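Local coordinates for putative sugar isomerase (Parabacteroides distasonis, PDB 3LMZ), which probably isomerises sugars, as a member of the xylose isomerase-like TIM-barrel family, though its substrate is not established, at residues L36-E40 against K69-V75; F95-K99 against Y125-Y129; W148-L154 against K180-R184. All coordinates share one frame; numbering follows the deposited sequence.

Contact 1. Residues L36-E40 against K69-V75; sequences LKTLE and KCAAHKV
E40 and H73 join two outer helices of the TIM barrel, helix 32-41 and helix 60-72, at the point where the second ends in a Schellman motif. H73 ND1 donates to E40 OE1 at 2.8 Å, and an N-H...O angle of 167° makes the bond nearly straight. The oxygen sits at the imidazole edge, close to the ring plane; the carboxylate and ring planes are 74° apart, and ND1 meets OE1 from above the carboxylate plane. E40 OE2 offers its anti lone pair to K74 NZ, 2.9 Å away in a salt bridge. With CG anti to the backbone N (chi1 -174°) and the chain extended, E40 carries its carboxylate across to both partners. Replacing E40 by an alanine would probably leave H73 ND1 and K74 NZ without the carboxylate that holds both, and the imidazole freer to turn.

Beneath this polar layer, L36 CB touches H73 CG at 3.8 Å, while L36 CD2 meets V75 CG1 at 3.9 Å. The other branch of the valine, V75 CG2, lies 3.9 Å from L39 CD2, and both residues also touch L47 of strand 46-49. K74, with positive phi, is the C-prime residue of the Schellman motif, defined by K74 N to A71 O and V75 N to C70 O, each 2.9 Å. C70 O also accepts from H73 N, on the opposite face of its carbonyl plane from V75 N.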
loop_
_atom_site.group_PDB
_atom_site.type_symbol
_atom_site.label_atom_id
_atom_site.label_comp_id
_atom_site.label_asym_id
_atom_site.label_seq_id
_atom_site.Cartn_x
_atom_site.Cartn_y
_atom_site.Cartn_z
ATOM N N LEU A 36 8.055 -15.657 3.904
ATOM C CA LEU A 36 9.306 -14.895 4.036
ATOM C C LEU A 36 9.591 -14.086 2.756
ATOM O O LEU A 36 10.047 -12.960 2.845
ATOM C CB LEU A 36 10.471 -15.826 4.386
ATOM C CG LEU A 36 10.401 -16.476 5.759
ATOM C CD1 LEU A 36 11.550 -17.504 5.876
ATOM C CD2 LEU A 36 10.423 -15.455 6.865
ATOM N N LYS A 37 9.344 -14.644 1.598
ATOM C CA LYS A 37 9.551 -13.927 0.362
ATOM C C LYS A 37 8.650 -12.669 0.293
ATOM O O LYS A 37 9.066 -11.583 -0.157
ATOM C CB LYS A 37 9.328 -14.873 -0.818
ATOM C CG LYS A 37 10.562 -15.763 -1.008
ATOM C CD LYS A 37 10.378 -16.910 -2.036
ATOM C CE LYS A 37 11.647 -17.822 -2.101
ATOM N NZ LYS A 37 11.340 -19.107 -2.841
ATOM N N THR A 38 7.397 -12.813 0.759
ATOM C CA THR A 38 6.504 -11.710 0.763
ATOM C C THR A 38 6.989 -10.650 1.723
ATOM O O THR A 38 7.003 -9.457 1.376
ATOM C CB THR A 38 5.056 -12.163 1.059
ATOM O OG1 THR A 38 4.699 -13.231 0.180
ATOM C CG2 THR A 38 4.078 -11.027 1.003
ATOM N N LEU A 39 7.343 -11.007 2.960
ATOM C CA LEU A 39 7.878 -9.993 3.886
ATOM C C LEU A 39 9.102 -9.280 3.296
ATOM O O LEU A 39 9.257 -8.074 3.447
ATOM C CB LEU A 39 8.263 -10.604 5.266
ATOM C CG LEU A 39 7.134 -10.717 6.314
ATOM C CD1 LEU A 39 5.981 -11.550 5.848
ATOM C CD2 LEU A 39 7.732 -11.283 7.594
ATOM N N GLU A 40 10.001 -10.045 2.724
ATOM C CA GLU A 40 11.230 -9.513 2.137
ATOM C C GLU A 40 10.885 -8.418 1.101
ATOM O O GLU A 40 11.451 -7.339 1.089
ATOM C CB GLU A 40 12.072 -10.622 1.495
ATOM C CG GLU A 40 13.400 -10.251 0.976
ATOM C CD GLU A 40 14.179 -11.488 0.563
ATOM O OE1 GLU A 40 13.575 -12.432 0.018
ATOM O OE2 GLU A 40 15.421 -11.521 0.732
ATOM N N LYS A 69 16.718 -19.643 7.533
ATOM C CA LYS A 69 15.888 -19.210 6.413
ATOM C C LYS A 69 15.336 -17.797 6.666
ATOM O O LYS A 69 15.356 -16.921 5.772
ATOM C CB LYS A 69 14.760 -20.231 6.131
ATOM C CG LYS A 69 14.258 -20.119 4.710
ATOM C CD LYS A 69 12.951 -20.880 4.419
ATOM C CE LYS A 69 12.599 -20.786 2.929
ATOM N NZ LYS A 69 12.620 -19.397 2.346
ATOM N N CYS A 70 14.830 -17.579 7.877
ATOM C CA CYS A 70 14.361 -16.249 8.260
ATOM C C CYS A 70 15.468 -15.183 8.015
ATOM O O CYS A 70 15.244 -14.172 7.309
ATOM C CB CYS A 70 13.925 -16.263 9.709
ATOM S SG CYS A 70 12.306 -16.968 10.023
ATOM N N ALA A 71 16.688 -15.453 8.489
ATOM C CA ALA A 71 17.806 -14.509 8.365
ATOM C C ALA A 71 18.145 -14.267 6.893
ATOM O O ALA A 71 18.472 -13.149 6.499
ATOM C CB ALA A 71 18.981 -15.014 9.103
ATOM N N ALA A 72 18.082 -15.323 6.079
ATOM C CA ALA A 72 18.364 -15.161 4.657
ATOM C C ALA A 72 17.412 -14.184 3.948
ATOM O O ALA A 72 17.746 -13.643 2.881
ATOM C CB ALA A 72 18.339 -16.483 3.980
ATOM N N HIS A 73 16.198 -14.045 4.494
ATOM C CA HIS A 73 15.213 -13.104 4.018
ATOM C C HIS A 73 15.113 -11.847 4.845
ATOM O O HIS A 73 14.162 -11.083 4.715
ATOM C CB HIS A 73 13.842 -13.813 3.886
ATOM C CG HIS A 73 13.872 -14.927 2.903
ATOM N ND1 HIS A 73 13.759 -14.739 1.538
ATOM C CD2 HIS A 73 14.144 -16.238 3.076
ATOM C CE1 HIS A 73 13.902 -15.907 0.928
ATOM N NE2 HIS A 73 14.120 -16.834 1.841
ATOM N N LYS A 74 16.095 -11.636 5.726
ATOM C CA LYS A 74 16.181 -10.445 6.570
ATOM C C LYS A 74 14.961 -10.312 7.469
ATOM O O LYS A 74 14.569 -9.208 7.805
ATOM C CB LYS A 74 16.437 -9.171 5.728
ATOM C CG LYS A 74 17.838 -9.311 5.043
ATOM C CD LYS A 74 17.881 -8.884 3.680
ATOM C CE LYS A 74 17.207 -9.831 2.688
ATOM N NZ LYS A 74 17.150 -9.225 1.308
ATOM N N VAL A 75 14.515 -11.453 7.993
ATOM C CA VAL A 75 13.414 -11.516 8.949
ATOM C C VAL A 75 13.859 -12.164 10.245
ATOM O O VAL A 75 14.607 -13.112 10.251
ATOM C CB VAL A 75 12.218 -12.355 8.363
ATOM C CG1 VAL A 75 11.127 -12.626 9.381
ATOM C CG2 VAL A 75 11.616 -11.642 7.072
HETATM O O HOH W 1 17.112 -13.380 0.329
#

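Contact 2. Residues F95-K99 against Y125-Y129; sequences FDYAK and YDFHY
F95 and Y125 both carry CG beside the backbone N and opposite the carbonyl carbon (chi1 -87° in F95), and these torsions bring the F95 methylene over the tyrosine while the phenyl ring runs on toward F127 and Y129. The evidence for a CH-pi contact is clear: F95 CB stands 3.9 Å from the centroid of the Y125 ring and 17° off its normal, displaced toward the rim. The rings themselves meet obliquely, with planes at 49°.

One atom of the phenyl ring serves two partners, since F95 CD2 lies 3.7 Å from Y125 CD1 and 3.7 Å from F127 CD2. F95 and F127 lie side by side, pointing opposite ways, and at the far end F95 CZ reaches Y129 CD2 at 3.8 Å, the tyrosine side chain running nearly perpendicular to that of F95. F127 is fixed from several directions. Y125 CB sits over the centre of one face, F95 O lies in plane at the edge with F127 CE2 3.7 Å away, and A98 CB approaches the same CE2 to 3.8 Å. On the outer side, the fully extended K99 places CD at the Y125 edge, 3.8 Å from CE2, and sends NZ on to a bound PEG molecule, probably from the crystallisation liquor.

No hydrogen bond crosses between the segments, so the contact rests on apolar and aromatic packing. It fills the space between helix 88-101 and the turn from helix 115-125 into strand 128-132: F95 also touches K121 and V122 of helix 115-125, while F95, A98 and F127 all rest on I106 of strand 105-110, beneath the helix layer of the barrel.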
loop_
_atom_site.group_PDB
_atom_site.type_symbol
_atom_site.label_atom_id
_atom_site.label_comp_id
_atom_site.label_asym_id
_atom_site.label_seq_id
_atom_site.Cartn_x
_atom_site.Cartn_y
_atom_site.Cartn_z
ATOM N N PHE A 95 5.914 -22.812 26.807
ATOM C CA PHE A 95 7.039 -22.089 27.385
ATOM C C PHE A 95 8.333 -22.799 26.958
ATOM O O PHE A 95 9.306 -22.129 26.628
ATOM C CB PHE A 95 6.877 -21.946 28.913
ATOM C CG PHE A 95 6.104 -20.754 29.323
ATOM C CD1 PHE A 95 4.737 -20.767 29.245
ATOM C CD2 PHE A 95 6.729 -19.598 29.730
ATOM C CE1 PHE A 95 4.007 -19.650 29.626
ATOM C CE2 PHE A 95 6.022 -18.480 30.120
ATOM C CZ PHE A 95 4.632 -18.507 30.045
ATOM N N ASP A 96 8.360 -24.121 26.994
ATOM C CA ASP A 96 9.592 -24.803 26.594
ATOM C C ASP A 96 9.894 -24.536 25.100
ATOM O O ASP A 96 11.024 -24.212 24.719
ATOM C CB ASP A 96 9.510 -26.297 26.911
ATOM C CG ASP A 96 10.735 -27.044 26.466
ATOM O OD1 ASP A 96 11.858 -26.667 26.841
ATOM O OD2 ASP A 96 10.555 -28.009 25.701
ATOM N N TYR A 97 8.855 -24.570 24.270
ATOM C CA TYR A 97 9.006 -24.241 22.844
ATOM C C TYR A 97 9.559 -22.823 22.650
ATOM O O TYR A 97 10.560 -22.617 21.951
ATOM C CB TYR A 97 7.652 -24.406 22.208
ATOM C CG TYR A 97 7.466 -23.813 20.808
ATOM C CD1 TYR A 97 8.009 -24.420 19.681
ATOM C CD2 TYR A 97 6.560 -22.774 20.617
ATOM C CE1 TYR A 97 7.719 -23.938 18.396
ATOM C CE2 TYR A 97 6.261 -22.261 19.335
ATOM C CZ TYR A 97 6.809 -22.843 18.238
ATOM O OH TYR A 97 6.416 -22.376 17.000
ATOM N N ALA A 98 8.994 -21.835 23.368
ATOM C CA ALA A 98 9.544 -20.494 23.257
ATOM C C ALA A 98 11.056 -20.436 23.573
ATOM O O ALA A 98 11.829 -19.788 22.918
ATOM C CB ALA A 98 8.788 -19.525 24.096
ATOM N N LYS A 99 11.425 -21.149 24.628
ATOM C CA LYS A 99 12.831 -21.147 25.031
ATOM C C LYS A 99 13.696 -21.781 23.953
ATOM O O LYS A 99 14.789 -21.290 23.633
ATOM C CB LYS A 99 12.992 -21.903 26.366
ATOM C CG LYS A 99 14.426 -21.974 26.889
ATOM C CD LYS A 99 14.509 -22.471 28.330
ATOM C CE LYS A 99 15.948 -22.524 28.825
ATOM N NZ LYS A 99 16.024 -22.990 30.238
ATOM N N TYR A 125 10.530 -18.581 33.691
ATOM C CA TYR A 125 11.240 -18.391 32.429
ATOM C C TYR A 125 11.691 -16.943 32.173
ATOM O O TYR A 125 12.540 -16.701 31.309
ATOM C CB TYR A 125 10.393 -18.840 31.240
ATOM C CG TYR A 125 10.328 -20.302 31.049
ATOM C CD1 TYR A 125 9.464 -21.063 31.822
ATOM C CD2 TYR A 125 11.128 -20.952 30.125
ATOM C CE1 TYR A 125 9.410 -22.433 31.686
ATOM C CE2 TYR A 125 11.076 -22.318 29.948
ATOM C CZ TYR A 125 10.223 -23.073 30.742
ATOM O OH TYR A 125 10.187 -24.441 30.594
ATOM N N ASP A 126 11.128 -15.991 32.894
ATOM C CA ASP A 126 11.328 -14.559 32.663
ATOM C C ASP A 126 10.980 -14.186 31.215
ATOM O O ASP A 126 11.784 -13.578 30.491
ATOM C CB ASP A 126 12.762 -14.119 32.969
ATOM C CG ASP A 126 12.917 -12.591 32.974
ATOM O OD1 ASP A 126 11.914 -11.792 33.166
ATOM O OD2 ASP A 126 14.089 -12.150 32.808
ATOM N N PHE A 127 9.760 -14.533 30.805
ATOM C CA PHE A 127 9.193 -14.172 29.510
ATOM C C PHE A 127 7.974 -13.240 29.725
ATOM O O PHE A 127 7.347 -13.264 30.795
ATOM C CB PHE A 127 8.661 -15.424 28.741
ATOM C CG PHE A 127 9.715 -16.408 28.320
ATOM C CD1 PHE A 127 11.043 -16.095 28.252
ATOM C CD2 PHE A 127 9.304 -17.682 27.910
ATOM C CE1 PHE A 127 11.991 -17.032 27.824
ATOM C CE2 PHE A 127 10.230 -18.605 27.472
ATOM C CZ PHE A 127 11.549 -18.285 27.420
ATOM N N HIS A 128 7.697 -12.405 28.730
ATOM C CA HIS A 128 6.436 -11.696 28.648
ATOM C C HIS A 128 5.432 -12.596 27.925
ATOM O O HIS A 128 5.772 -13.422 27.076
ATOM C CB HIS A 128 6.609 -10.361 27.954
ATOM C CG HIS A 128 7.229 -9.292 28.815
ATOM N ND1 HIS A 128 8.579 -9.281 29.111
ATOM C CD2 HIS A 128 6.692 -8.216 29.433
ATOM C CE1 HIS A 128 8.841 -8.227 29.870
ATOM N NE2 HIS A 128 7.715 -7.553 30.060
ATOM N N TYR A 129 4.163 -12.420 28.279
ATOM C CA TYR A 129 3.060 -13.201 27.800
ATOM C C TYR A 129 1.913 -12.252 27.440
ATOM O O TYR A 129 1.418 -11.518 28.297
ATOM C CB TYR A 129 2.592 -14.179 28.881
ATOM C CG TYR A 129 1.605 -15.213 28.427
ATOM C CD1 TYR A 129 0.261 -14.882 28.285
ATOM C CD2 TYR A 129 1.957 -16.533 28.183
ATOM C CE1 TYR A 129 -0.671 -15.823 27.883
ATOM C CE2 TYR A 129 1.044 -17.471 27.787
ATOM C CZ TYR A 129 -0.275 -17.131 27.684
ATOM O OH TYR A 129 -1.187 -18.080 27.291
#

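Contact 3. Residues W148-L154 against K180-R184; sequences WVHTKDL and KYHTR
R184 runs past the CZ3 corner of the W148 indole, roughly at right angles to it, and ends among the carbonyls that follow helix 144-151. Its CG lies opposite the carbonyl carbon (chi1 -68°), and the chain then stays extended to NE. R184 CB starts 3.9 Å from W148 CZ3, and CD comes closer, 3.6 Å from the same carbon, while also brushing the T151 hydroxyl, which is itself bonded to V147 O. At the tip, R184 NE donates to a water 2.9 Å away that lies in the guanidinium plane. R184 NH2 gives a hydrogen bond of 3.0 Å to L154 O at an N-H...O angle of 155°, and NH1 bonds to the carbonyls of D155 and I158. T151 O sits over the centre of the guanidinium face, 3.1 Å from R184 CZ; its position above the plane means that it is not hydrogen-bonded to the NH groups, although the electrostatics are probably favourable.

The other half of the contact is aromatic. The five-membered ring of W148 makes an offset stack on Y181, with centroids 4.4 Å apart and planes at 26°, and W148 CB points a CH-pi contact at the same tyrosine face. K152 CB lies over the opposite face of the indole, and T183 OG1 meets its edge in plane, 3.6 Å from CH2. Y181 OH is hydrogen-bonded to T145 OG1 on helix 144-151.

Helices 144-151 and 174-181 meet near their C-terminal ends, each ahead of a barrel strand, 158-163 and 185-193. This is the alpha-to-beta turn side of a TIM barrel, the end remote from where such barrels usually carry their active sites.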
loop_
_atom_site.group_PDB
_atom_site.type_symbol
_atom_site.label_atom_id
_atom_site.label_comp_id
_atom_site.label_asym_id
_atom_site.label_seq_id
_atom_site.Cartn_x
_atom_site.Cartn_y
_atom_site.Cartn_z
ATOM N N TRP A 148 -7.176 -6.577 30.829
ATOM C CA TRP A 148 -6.692 -5.763 31.917
ATOM C C TRP A 148 -7.211 -6.251 33.259
ATOM O O TRP A 148 -6.440 -6.459 34.188
ATOM C CB TRP A 148 -7.052 -4.303 31.712
ATOM C CG TRP A 148 -6.561 -3.354 32.785
ATOM C CD1 TRP A 148 -7.288 -2.808 33.833
ATOM C CD2 TRP A 148 -5.226 -2.865 32.931
ATOM N NE1 TRP A 148 -6.470 -1.978 34.583
ATOM C CE2 TRP A 148 -5.206 -1.994 34.053
ATOM C CE3 TRP A 148 -4.054 -3.026 32.183
ATOM C CZ2 TRP A 148 -4.050 -1.281 34.425
ATOM C CZ3 TRP A 148 -2.925 -2.313 32.551
ATOM C CH2 TRP A 148 -2.920 -1.471 33.659
ATOM N N VAL A 149 -8.532 -6.409 33.358
ATOM C CA VAL A 149 -9.138 -6.777 34.640
ATOM C C VAL A 149 -8.633 -8.141 35.121
ATOM O O VAL A 149 -8.483 -8.370 36.332
ATOM C CB VAL A 149 -10.713 -6.744 34.563
ATOM C CG1 VAL A 149 -11.191 -5.425 33.973
ATOM C CG2 VAL A 149 -11.248 -7.921 33.769
ATOM N N HIS A 150 -8.355 -9.048 34.187
ATOM C CA HIS A 150 -7.857 -10.413 34.535
ATOM C C HIS A 150 -6.353 -10.489 34.798
ATOM O O HIS A 150 -5.871 -11.502 35.308
ATOM C CB HIS A 150 -8.267 -11.407 33.453
ATOM C CG HIS A 150 -9.705 -11.793 33.533
ATOM N ND1 HIS A 150 -10.709 -11.114 32.881
ATOM C CD2 HIS A 150 -10.311 -12.750 34.272
ATOM C CE1 HIS A 150 -11.873 -11.662 33.188
ATOM N NE2 HIS A 150 -11.655 -12.668 34.011
ATOM N N THR A 151 -5.607 -9.448 34.440
ATOM C CA THR A 151 -4.166 -9.446 34.590
ATOM C C THR A 151 -3.560 -8.364 35.533
ATOM O O THR A 151 -2.390 -8.501 35.923
ATOM C CB THR A 151 -3.444 -9.349 33.256
ATOM O OG1 THR A 151 -3.749 -8.107 32.613
ATOM C CG2 THR A 151 -3.805 -10.524 32.348
ATOM N N LYS A 152 -4.312 -7.310 35.870
ATOM C CA LYS A 152 -3.730 -6.156 36.530
ATOM C C LYS A 152 -3.149 -6.510 37.915
ATOM O O LYS A 152 -2.216 -5.833 38.389
ATOM C CB LYS A 152 -4.765 -5.051 36.642
ATOM C CG LYS A 152 -6.018 -5.443 37.389
ATOM C CD LYS A 152 -7.011 -4.277 37.638
ATOM C CE LYS A 152 -6.854 -3.684 39.057
ATOM N NZ LYS A 152 -7.202 -4.653 40.189
ATOM N N ASP A 153 -3.672 -7.571 38.546
ATOM C CA ASP A 153 -3.180 -7.961 39.842
ATOM C C ASP A 153 -2.148 -9.092 39.814
ATOM O O ASP A 153 -1.685 -9.534 40.884
ATOM C CB ASP A 153 -4.350 -8.339 40.758
ATOM C CG ASP A 153 -5.157 -7.152 41.218
ATOM O OD1 ASP A 153 -4.676 -5.989 41.168
ATOM O OD2 ASP A 153 -6.328 -7.397 41.637
ATOM N N LEU A 154 -1.840 -9.586 38.607
ATOM C CA LEU A 154 -0.914 -10.678 38.423
ATOM C C LEU A 154 0.482 -10.143 38.024
ATOM O O LEU A 154 0.707 -8.938 37.997
ATOM C CB LEU A 154 -1.435 -11.665 37.381
ATOM C CG LEU A 154 -2.816 -12.269 37.704
ATOM C CD1 LEU A 154 -3.192 -13.255 36.613
ATOM C CD2 LEU A 154 -2.833 -12.906 39.135
ATOM N N LYS A 180 -4.803 3.862 28.459
ATOM C CA LYS A 180 -5.062 3.290 29.787
ATOM C C LYS A 180 -4.095 2.183 30.150
ATOM O O LYS A 180 -3.563 2.121 31.291
ATOM C CB LYS A 180 -6.498 2.754 29.870
ATOM C CG LYS A 180 -7.546 3.842 29.903
ATOM C CD LYS A 180 -8.952 3.285 30.095
ATOM C CE LYS A 180 -9.443 2.529 28.874
ATOM N NZ LYS A 180 -10.889 2.182 28.957
ATOM N N TYR A 181 -3.886 1.292 29.193
ATOM C CA TYR A 181 -3.370 -0.068 29.484
ATOM C C TYR A 181 -1.949 -0.314 29.026
ATOM O O TYR A 181 -1.477 -1.432 29.109
ATOM C CB TYR A 181 -4.300 -1.129 28.885
ATOM C CG TYR A 181 -5.763 -0.997 29.284
ATOM C CD1 TYR A 181 -6.110 -0.665 30.596
ATOM C CD2 TYR A 181 -6.796 -1.271 28.403
ATOM C CE1 TYR A 181 -7.462 -0.556 31.005
ATOM C CE2 TYR A 181 -8.140 -1.133 28.793
ATOM C CZ TYR A 181 -8.461 -0.807 30.105
ATOM O OH TYR A 181 -9.775 -0.701 30.514
ATOM N N HIS A 182 -1.298 0.704 28.477
ATOM C CA HIS A 182 0.056 0.547 27.900
ATOM C C HIS A 182 1.077 -0.211 28.709
ATOM O O HIS A 182 1.893 -0.936 28.123
ATOM C CB HIS A 182 0.648 1.905 27.436
ATOM C CG HIS A 182 1.041 2.812 28.541
ATOM N ND1 HIS A 182 0.159 3.665 29.167
ATOM C CD2 HIS A 182 2.234 2.966 29.165
ATOM C CE1 HIS A 182 0.790 4.294 30.144
ATOM N NE2 HIS A 182 2.048 3.885 30.161
ATOM N N THR A 183 0.997 -0.126 30.039
ATOM C CA THR A 183 1.962 -0.847 30.866
ATOM C C THR A 183 1.870 -2.383 30.721
ATOM O O THR A 183 2.827 -3.125 31.055
ATOM C CB THR A 183 1.819 -0.456 32.347
ATOM O OG1 THR A 183 0.464 -0.676 32.784
ATOM C CG2 THR A 183 2.170 1.053 32.530
ATOM N N ARG A 184 0.736 -2.863 30.221
ATOM C CA ARG A 184 0.558 -4.283 29.917
ATOM C C ARG A 184 0.231 -4.556 28.439
ATOM O O ARG A 184 -0.416 -5.528 28.170
ATOM C CB ARG A 184 -0.534 -4.863 30.820
ATOM C CG ARG A 184 -0.089 -4.901 32.274
ATOM C CD ARG A 184 -1.175 -5.440 33.154
ATOM N NE ARG A 184 -0.817 -5.490 34.569
ATOM C CZ ARG A 184 -0.164 -6.485 35.180
ATOM N NH1 ARG A 184 0.262 -7.545 34.530
ATOM N NH2 ARG A 184 0.069 -6.422 36.499
HETATM O O HOH W 2 -1.121 -3.334 36.438
#

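All three contacts are partly buried and lie in the outer layer of one barrel, their centres about 16 to 18 Å from the centre of the chain, where a helix gives way to the next strand. Contacts 1 and 3, on opposite sides of that centre, each pair the ends of two helices, consecutive in contact 1 but with helix 164-169 between them in contact 3. Contact 2 sets a helix against the turn into strand 128-132, which leads on to helix 144-151 of contact 3. Chemistry follows position: contact 2 has no hydrogen bond between its segments and is mainly aromatic and apolar; contact 1 covers an aliphatic base with a carboxylate network; contact 3 combines an aromatic stack with a buried arginine gripping backbone carbonyls.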